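PDB 4FGQ: periplasmic protein from Legionella pneumophila subsp. pneumophila, which is probably a calcium-dependent cysteine protease of the periplasm, built on a transglutaminase-like fold. Local coordinates for residues A[123-128]-A[134-139]; A[88-93]-A[107-112]; A[36-39]-A[44-47]. One frame throughout, in Å; residues are numbered along the deposited sequence.

Contact 1 (A[123-128]-A[134-139])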
# COMPACT_ATOMS: atom_id res chain seq x y z
N VAL A 123 1.31 5.97 -4.87
CA VAL A 123 2.10 5.91 -3.65
C VAL A 123 1.14 5.83 -2.47
O VAL A 123 -0.07 5.90 -2.66
CB VAL A 123 2.99 7.16 -3.47
CG1 VAL A 123 4.00 7.26 -4.63
CG2 VAL A 123 2.12 8.42 -3.40
N LEU A 124 1.68 5.68 -1.26
CA LEU A 124 0.86 5.76 -0.06
C LEU A 124 1.23 7.04 0.68
O LEU A 124 2.40 7.27 0.95
CB LEU A 124 1.09 4.55 0.85
CG LEU A 124 0.37 4.57 2.20
CD1 LEU A 124 -1.11 4.74 1.98
CD2 LEU A 124 0.66 3.26 2.93
N SER A 125 0.24 7.89 0.95
CA SER A 125 0.49 9.14 1.67
C SER A 125 0.08 9.02 3.13
O SER A 125 -1.02 8.55 3.44
CB SER A 125 -0.31 10.28 1.03
OG SER A 125 0.16 10.56 -0.29
N PHE A 126 0.96 9.43 4.03
CA PHE A 126 0.66 9.42 5.46
C PHE A 126 0.50 10.86 5.91
O PHE A 126 1.39 11.68 5.68
CB PHE A 126 1.80 8.75 6.23
CG PHE A 126 1.76 9.03 7.71
CD1 PHE A 126 0.91 8.31 8.54
CD2 PHE A 126 2.56 10.02 8.27
CE1 PHE A 126 0.86 8.57 9.90
CE2 PHE A 126 2.52 10.27 9.63
CZ PHE A 126 1.67 9.56 10.45
N TYR A 127 -0.63 11.17 6.55
CA TYR A 127 -0.89 12.52 7.00
C TYR A 127 -0.78 12.59 8.52
O TYR A 127 -1.62 12.02 9.22
CB TYR A 127 -2.31 12.93 6.59
CG TYR A 127 -2.48 13.18 5.11
CD1 TYR A 127 -2.62 12.13 4.22
CD2 TYR A 127 -2.52 14.47 4.61
CE1 TYR A 127 -2.80 12.36 2.86
CE2 TYR A 127 -2.69 14.71 3.26
CZ TYR A 127 -2.82 13.65 2.39
OH TYR A 127 -2.99 13.91 1.05
N PRO A 128 0.24 13.30 9.04
CA PRO A 128 0.35 13.53 10.49
C PRO A 128 -0.93 14.13 11.08
O PRO A 128 -1.35 13.73 12.17
CB PRO A 128 1.50 14.53 10.61
CG PRO A 128 2.35 14.26 9.41
CD PRO A 128 1.37 13.90 8.30
N PRO A 134 1.74 15.73 3.71
CA PRO A 134 1.85 14.27 3.88
C PRO A 134 3.25 13.75 3.59
O PRO A 134 4.03 14.41 2.89
CB PRO A 134 0.86 13.72 2.85
CG PRO A 134 0.80 14.78 1.79
CD PRO A 134 0.98 16.09 2.50
N LEU A 135 3.56 12.59 4.16
CA LEU A 135 4.82 11.89 3.91
C LEU A 135 4.53 10.81 2.88
O LEU A 135 3.50 10.13 2.95
CB LEU A 135 5.31 11.26 5.21
CG LEU A 135 5.52 12.24 6.37
CD1 LEU A 135 6.19 11.51 7.54
CD2 LEU A 135 6.34 13.42 5.92
N ILE A 136 5.44 10.65 1.91
CA ILE A 136 5.20 9.77 0.78
C ILE A 136 5.94 8.45 0.90
O ILE A 136 7.18 8.41 0.93
CB ILE A 136 5.60 10.47 -0.55
CG1 ILE A 136 4.89 11.82 -0.71
CG2 ILE A 136 5.31 9.55 -1.71
CD1 ILE A 136 3.38 11.71 -0.79
N LEU A 137 5.19 7.35 0.95
CA LEU A 137 5.75 6.00 0.98
C LEU A 137 5.66 5.45 -0.45
O LEU A 137 4.56 5.16 -0.96
CB LEU A 137 4.95 5.11 1.93
CG LEU A 137 5.31 5.22 3.41
CD1 LEU A 137 4.83 6.56 4.01
CD2 LEU A 137 4.73 4.04 4.19
N ASP A 138 6.83 5.33 -1.09
CA ASP A 138 6.93 5.04 -2.52
C ASP A 138 7.60 3.70 -2.70
O ASP A 138 8.28 3.21 -1.80
CB ASP A 138 7.78 6.15 -3.16
CG ASP A 138 7.57 6.27 -4.66
OD1 ASP A 138 7.11 5.31 -5.29
OD2 ASP A 138 7.91 7.35 -5.19
N SER A 139 7.38 3.10 -3.87
CA SER A 139 8.04 1.87 -4.28
C SER A 139 9.27 2.13 -5.17
O SER A 139 10.04 1.21 -5.46
CB SER A 139 7.04 0.98 -5.04
OG SER A 139 6.29 1.75 -5.96

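Contact 2 (A[88-93]-A[107-112])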
# COMPACT_ATOMS: atom_id res chain seq x y z
N ASP A 88 -0.24 -1.86 -6.39
CA ASP A 88 -0.28 -3.01 -5.50
C ASP A 88 0.62 -2.84 -4.28
O ASP A 88 0.25 -3.26 -3.18
CB ASP A 88 0.09 -4.30 -6.25
CG ASP A 88 -0.74 -4.50 -7.52
OD1 ASP A 88 -1.93 -4.11 -7.57
OD2 ASP A 88 -0.19 -5.07 -8.49
N PHE A 89 1.79 -2.23 -4.46
CA PHE A 89 2.69 -1.95 -3.33
C PHE A 89 2.00 -1.01 -2.35
O PHE A 89 2.06 -1.21 -1.12
CB PHE A 89 3.98 -1.28 -3.80
CG PHE A 89 5.06 -2.24 -4.25
CD1 PHE A 89 4.91 -3.00 -5.41
CD2 PHE A 89 6.26 -2.32 -3.56
CE1 PHE A 89 5.91 -3.85 -5.84
CE2 PHE A 89 7.28 -3.18 -3.99
CZ PHE A 89 7.09 -3.95 -5.13
N ALA A 90 1.36 0.03 -2.87
CA ALA A 90 0.71 1.01 -2.00
C ALA A 90 -0.45 0.38 -1.22
O ALA A 90 -0.66 0.69 -0.04
CB ALA A 90 0.24 2.21 -2.80
N ILE A 91 -1.17 -0.51 -1.88
CA ILE A 91 -2.32 -1.18 -1.27
C ILE A 91 -1.92 -2.08 -0.10
O ILE A 91 -2.51 -2.00 0.99
CB ILE A 91 -3.13 -1.95 -2.32
CG1 ILE A 91 -3.85 -0.96 -3.25
CG2 ILE A 91 -4.11 -2.91 -1.64
CD1 ILE A 91 -4.35 -1.60 -4.55
N ILE A 92 -0.90 -2.92 -0.28
CA ILE A 92 -0.50 -3.79 0.82
C ILE A 92 0.15 -3.01 1.96
O ILE A 92 -0.04 -3.35 3.13
CB ILE A 92 0.34 -5.02 0.35
CG1 ILE A 92 0.56 -5.98 1.53
CG2 ILE A 92 1.67 -4.59 -0.25
CD1 ILE A 92 0.92 -7.40 1.11
N LYS A 93 0.88 -1.94 1.64
CA LYS A 93 1.43 -1.09 2.68
C LYS A 93 0.32 -0.48 3.52
O LYS A 93 0.41 -0.42 4.75
CB LYS A 93 2.31 0.01 2.09
CG LYS A 93 3.66 -0.48 1.57
CD LYS A 93 4.41 0.65 0.89
CE LYS A 93 5.63 0.13 0.12
NZ LYS A 93 6.33 1.27 -0.56
N LEU A 107 -4.08 7.67 6.53
CA LEU A 107 -3.46 7.02 5.38
C LEU A 107 -4.33 7.15 4.16
O LEU A 107 -5.52 6.82 4.19
CB LEU A 107 -3.23 5.54 5.68
CG LEU A 107 -2.25 5.23 6.81
CD1 LEU A 107 -2.37 3.79 7.23
CD2 LEU A 107 -0.83 5.52 6.34
N ARG A 108 -3.75 7.64 3.06
CA ARG A 108 -4.50 7.71 1.81
C ARG A 108 -3.65 7.22 0.68
O ARG A 108 -2.57 7.76 0.43
CB ARG A 108 -4.96 9.15 1.54
CG ARG A 108 -5.98 9.65 2.53
CD ARG A 108 -6.52 11.00 2.18
NE ARG A 108 -7.38 11.51 3.26
CZ ARG A 108 -7.92 12.73 3.28
NH1 ARG A 108 -7.68 13.58 2.29
NH2 ARG A 108 -8.68 13.09 4.30
N ILE A 109 -4.12 6.16 0.02
CA ILE A 109 -3.46 5.67 -1.17
C ILE A 109 -3.64 6.74 -2.24
O ILE A 109 -4.76 7.21 -2.48
CB ILE A 109 -4.08 4.34 -1.62
CG1 ILE A 109 -3.96 3.29 -0.51
CG2 ILE A 109 -3.42 3.86 -2.92
CD1 ILE A 109 -4.88 2.06 -0.70
N THR A 110 -2.54 7.15 -2.88
CA THR A 110 -2.58 8.35 -3.72
C THR A 110 -2.17 8.07 -5.16
O THR A 110 -1.07 7.58 -5.40
CB THR A 110 -1.64 9.44 -3.18
OG1 THR A 110 -2.03 9.77 -1.85
CG2 THR A 110 -1.70 10.70 -4.04
N TYR A 111 -3.05 8.42 -6.08
CA TYR A 111 -2.77 8.30 -7.51
C TYR A 111 -2.23 9.65 -7.96
O TYR A 111 -2.90 10.68 -7.83
CB TYR A 111 -4.07 7.96 -8.22
CG TYR A 111 -4.02 7.79 -9.73
CD1 TYR A 111 -4.02 6.53 -10.30
CD2 TYR A 111 -4.08 8.89 -10.57
CE1 TYR A 111 -4.03 6.37 -11.67
CE2 TYR A 111 -4.09 8.73 -11.94
CZ TYR A 111 -4.06 7.47 -12.48
OH TYR A 111 -4.07 7.31 -13.85
N ALA A 112 -1.02 9.65 -8.50
CA ALA A 112 -0.34 10.88 -8.87
C ALA A 112 0.17 10.80 -10.30
O ALA A 112 0.42 9.71 -10.82
CB ALA A 112 0.81 11.17 -7.91

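Contact 3 (A[36-39]-A[44-47])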
# COMPACT_ATOMS: atom_id res chain seq x y z
N ASP A 36 3.10 -8.39 13.83
CA ASP A 36 3.25 -8.60 15.27
C ASP A 36 4.35 -7.72 15.87
O ASP A 36 4.19 -7.17 16.97
CB ASP A 36 3.56 -10.07 15.57
CG ASP A 36 2.31 -10.89 15.87
OD1 ASP A 36 1.26 -10.28 16.19
OD2 ASP A 36 2.38 -12.13 15.81
N SER A 37 5.45 -7.59 15.14
CA SER A 37 6.64 -6.90 15.64
C SER A 37 6.45 -5.39 15.70
O SER A 37 7.14 -4.70 16.45
CB SER A 37 7.87 -7.23 14.78
OG SER A 37 7.89 -6.48 13.58
N LEU A 38 5.52 -4.87 14.90
CA LEU A 38 5.34 -3.42 14.79
C LEU A 38 4.21 -2.85 15.65
O LEU A 38 4.10 -1.64 15.80
CB LEU A 38 5.14 -3.00 13.34
CG LEU A 38 6.36 -3.17 12.44
CD1 LEU A 38 5.99 -2.76 11.01
CD2 LEU A 38 7.51 -2.34 12.96
N LYS A 39 3.37 -3.71 16.21
CA LYS A 39 2.36 -3.23 17.15
C LYS A 39 3.02 -2.52 18.32
O LYS A 39 4.01 -3.00 18.87
CB LYS A 39 1.48 -4.39 17.63
CG LYS A 39 0.59 -4.96 16.52
CD LYS A 39 -0.28 -6.10 17.04
CE LYS A 39 -1.19 -6.63 15.93
NZ LYS A 39 -1.93 -7.86 16.34
N LYS A 44 6.70 6.46 13.38
CA LYS A 44 7.74 6.64 12.37
C LYS A 44 8.39 5.30 12.01
O LYS A 44 8.65 5.01 10.84
CB LYS A 44 8.79 7.62 12.87
CG LYS A 44 10.03 7.66 12.03
CD LYS A 44 9.90 8.66 10.91
CE LYS A 44 10.88 9.80 11.12
NZ LYS A 44 12.30 9.32 11.16
N ILE A 45 8.62 4.47 13.03
CA ILE A 45 9.20 3.13 12.83
C ILE A 45 8.22 2.23 12.09
O ILE A 45 8.60 1.45 11.21
CB ILE A 45 9.59 2.49 14.19
CG1 ILE A 45 10.72 3.27 14.85
CG2 ILE A 45 9.97 1.02 14.01
CD1 ILE A 45 12.03 3.28 14.07
N GLN A 46 6.94 2.33 12.43
CA GLN A 46 5.93 1.53 11.75
C GLN A 46 5.91 1.88 10.27
O GLN A 46 5.89 0.98 9.43
CB GLN A 46 4.55 1.75 12.37
CG GLN A 46 4.47 1.29 13.84
CD GLN A 46 3.12 1.64 14.45
OE1 GLN A 46 2.56 2.70 14.16
NE2 GLN A 46 2.58 0.74 15.27
N LEU A 47 5.91 3.17 9.96
CA LEU A 47 5.93 3.61 8.55
C LEU A 47 7.18 3.11 7.83
O LEU A 47 7.11 2.55 6.72
CB LEU A 47 5.86 5.14 8.47
CG LEU A 47 4.56 5.80 8.96
CD1 LEU A 47 4.71 7.31 9.08
CD2 LEU A 47 3.44 5.47 7.99

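Contact 1 (A[123-128]-A[134-139])
Pro134 lies over one face of the Tyr127 ring, its CB 3.6 Å from the centroid of the Tyr127 ring and only 9° off the ring normal, a CH-pi contact. Proline suits this place because its rigid ring offers a compact C-H surface beside the aromatic; the Tyr127 ring also makes a cation-pi contact with Arg108. Between here and Val123 the chains form an antiparallel hairpin with two hydrogen-bonded pairs. Phe126 N to Leu135 O and Leu135 N to Phe126 O are both 2.8 Å, and Leu124 and Leu137 exchange a second such pair of bonds. On the face of these four residues, Leu135 CD1 approaches Phe126 CD2 obliquely at 4.0 Å, the two side chains running side by side. The other face carries Ser125 and Ile136; Ser125 OG touches Ile136 CD1 at 3.5 Å while hydrogen-bonding to Thr110 of the next strand.

Val123 can be followed outward atom by atom. Val123 CB sits 3.6 Å from Leu137 O and beside Ile136 CG2. From there Val123 CG2 continues along the same methyl, 3.8 Å from Ile136 CG2. The other branch, Val123 CG1, turned anti to the carbonyl carbon (chi1 -62°), ends 3.7 Å from Asp138 CG. A branched aliphatic residue thus lies against a carboxylate without competing for its oxygens. His121 NE2 and Leu140 N bond to OD1 and Arg150 NH1 forms a salt bridge at OD2; these polar bonds fix the rotation of the carboxylate, an arrangement consistent with the His-Asp pair of transglutaminase-like cysteine proteases.

Contact 2 (A[88-93]-A[107-112])
Ala90, Ile91 and Ile109 meet through aliphatic groups alone, and the flat groups of the two segments stand around this meeting without entering it. The Tyr111 ring stacks with that of Tyr157 on the neighbouring strand 153-159, Phe89 packs edge-to-face with Phe78, and the guanidinium of Arg108 makes a cation-pi contact with Trp165.

Ile109 does all the reaching from the strand, and its two branches divide the helix surface between them. With CG2 anti to the backbone N and CG1 anti to the carbonyl carbon (chi1 -59°), the short branch and the long one diverge. Ile109 CG2 lies 4.0 Å from Ala90 CB, while Ile109 CD1, carried outward by an extended second torsion, stops 4.1 Å from Ile91 CG1, crossing that side chain at a slant. A beta-branched residue fits here: it is at ease in an extended strand and gives two separate contact points. Alanine suits the facing site for the converse reason, since its single methyl lets the backbones approach until the CA atoms of Ala90 and Ile109 are 6.3 Å apart. The CB of Thr110, the next residue, points away from the helix.

One turn of the same helix also carries Asp88, a calcium ligand with Asp69, Tyr71, Asp85 and Glu87, although no calcium is bound to this chain; its carboxylate accepts the backbone N-H groups of Asp85 and Lys73. A central helix laid by small and branched aliphatic residues on an antiparallel sheet is the core of the papain-like, transglutaminase-like fold expected of this family.

Contact 3 (A[36-39]-A[44-47])
Leu38 extends its isobutyl group from the last turn of helix 22-38 over the side of the next helix, overlapping Ile45 and the backbone of Gln46. Its two methyls part company: Leu38 CD2 comes 4.3 Å from Ile45 CG2, and Leu38 CD1 lies 4.1 Å from Gln46 O. Leucine serves well at such a junction, being long enough to bridge two helices and wholly apolar where it is buried.

The polar part of the contact runs in the other direction. Gln46 sends its side chain back to Leu38, with CG anti to the carbonyl carbon (chi1 -64°) and the chain extended beyond it, and its NE2 donates to Leu38 O over 2.9 Å. The N-H...O angle is 176°, so the bond is almost straight, and the acceptor falls in the amide plane. Seen from the carbonyl, however, the donor is tilted 30° from its plane. Gln46 CG also rests 3.5 Å from Leu38 O, which is thus met by both the amide and a methylene of the arm that carries it. Carbonyls in the final turn of a helix commonly lack the usual i+4 amide donor, and glutamine, with a neutral N-H at the end of a flexible arm, can supply one from a neighbouring helix.

Helices 22-38 and 43-55 are thereby joined just across the short connection between them. Leu38 and Gln46 both continue onto Val100 of helix 86-100, while Leu47, whose CB points away from segment 36-39, packs on Leu97 of the same helix and on Ile144.

Overall arrangement
Contacts 1 and 2 are both buried, contact 2 near the centre of the chain and contact 1 farther out, with a more open end at the turn. Contact 3 is peripheral and partly buried, its centre about 15 Å from the centre of the chain. Strands 107-114 and 119-126 are sheet neighbours, so contacts 1 and 2 meet directly, through the probable Val123 O to Thr110 N bond among others. Contact 3 reaches contact 1 through Leu47, which packs on Phe126, but does not touch contact 2. The chemistry follows the setting: paired backbone bonds in contact 1, purely aliphatic helix-on-sheet packing in contact 2, and one side-chain amide bond with light apolar packing between helices in contact 3.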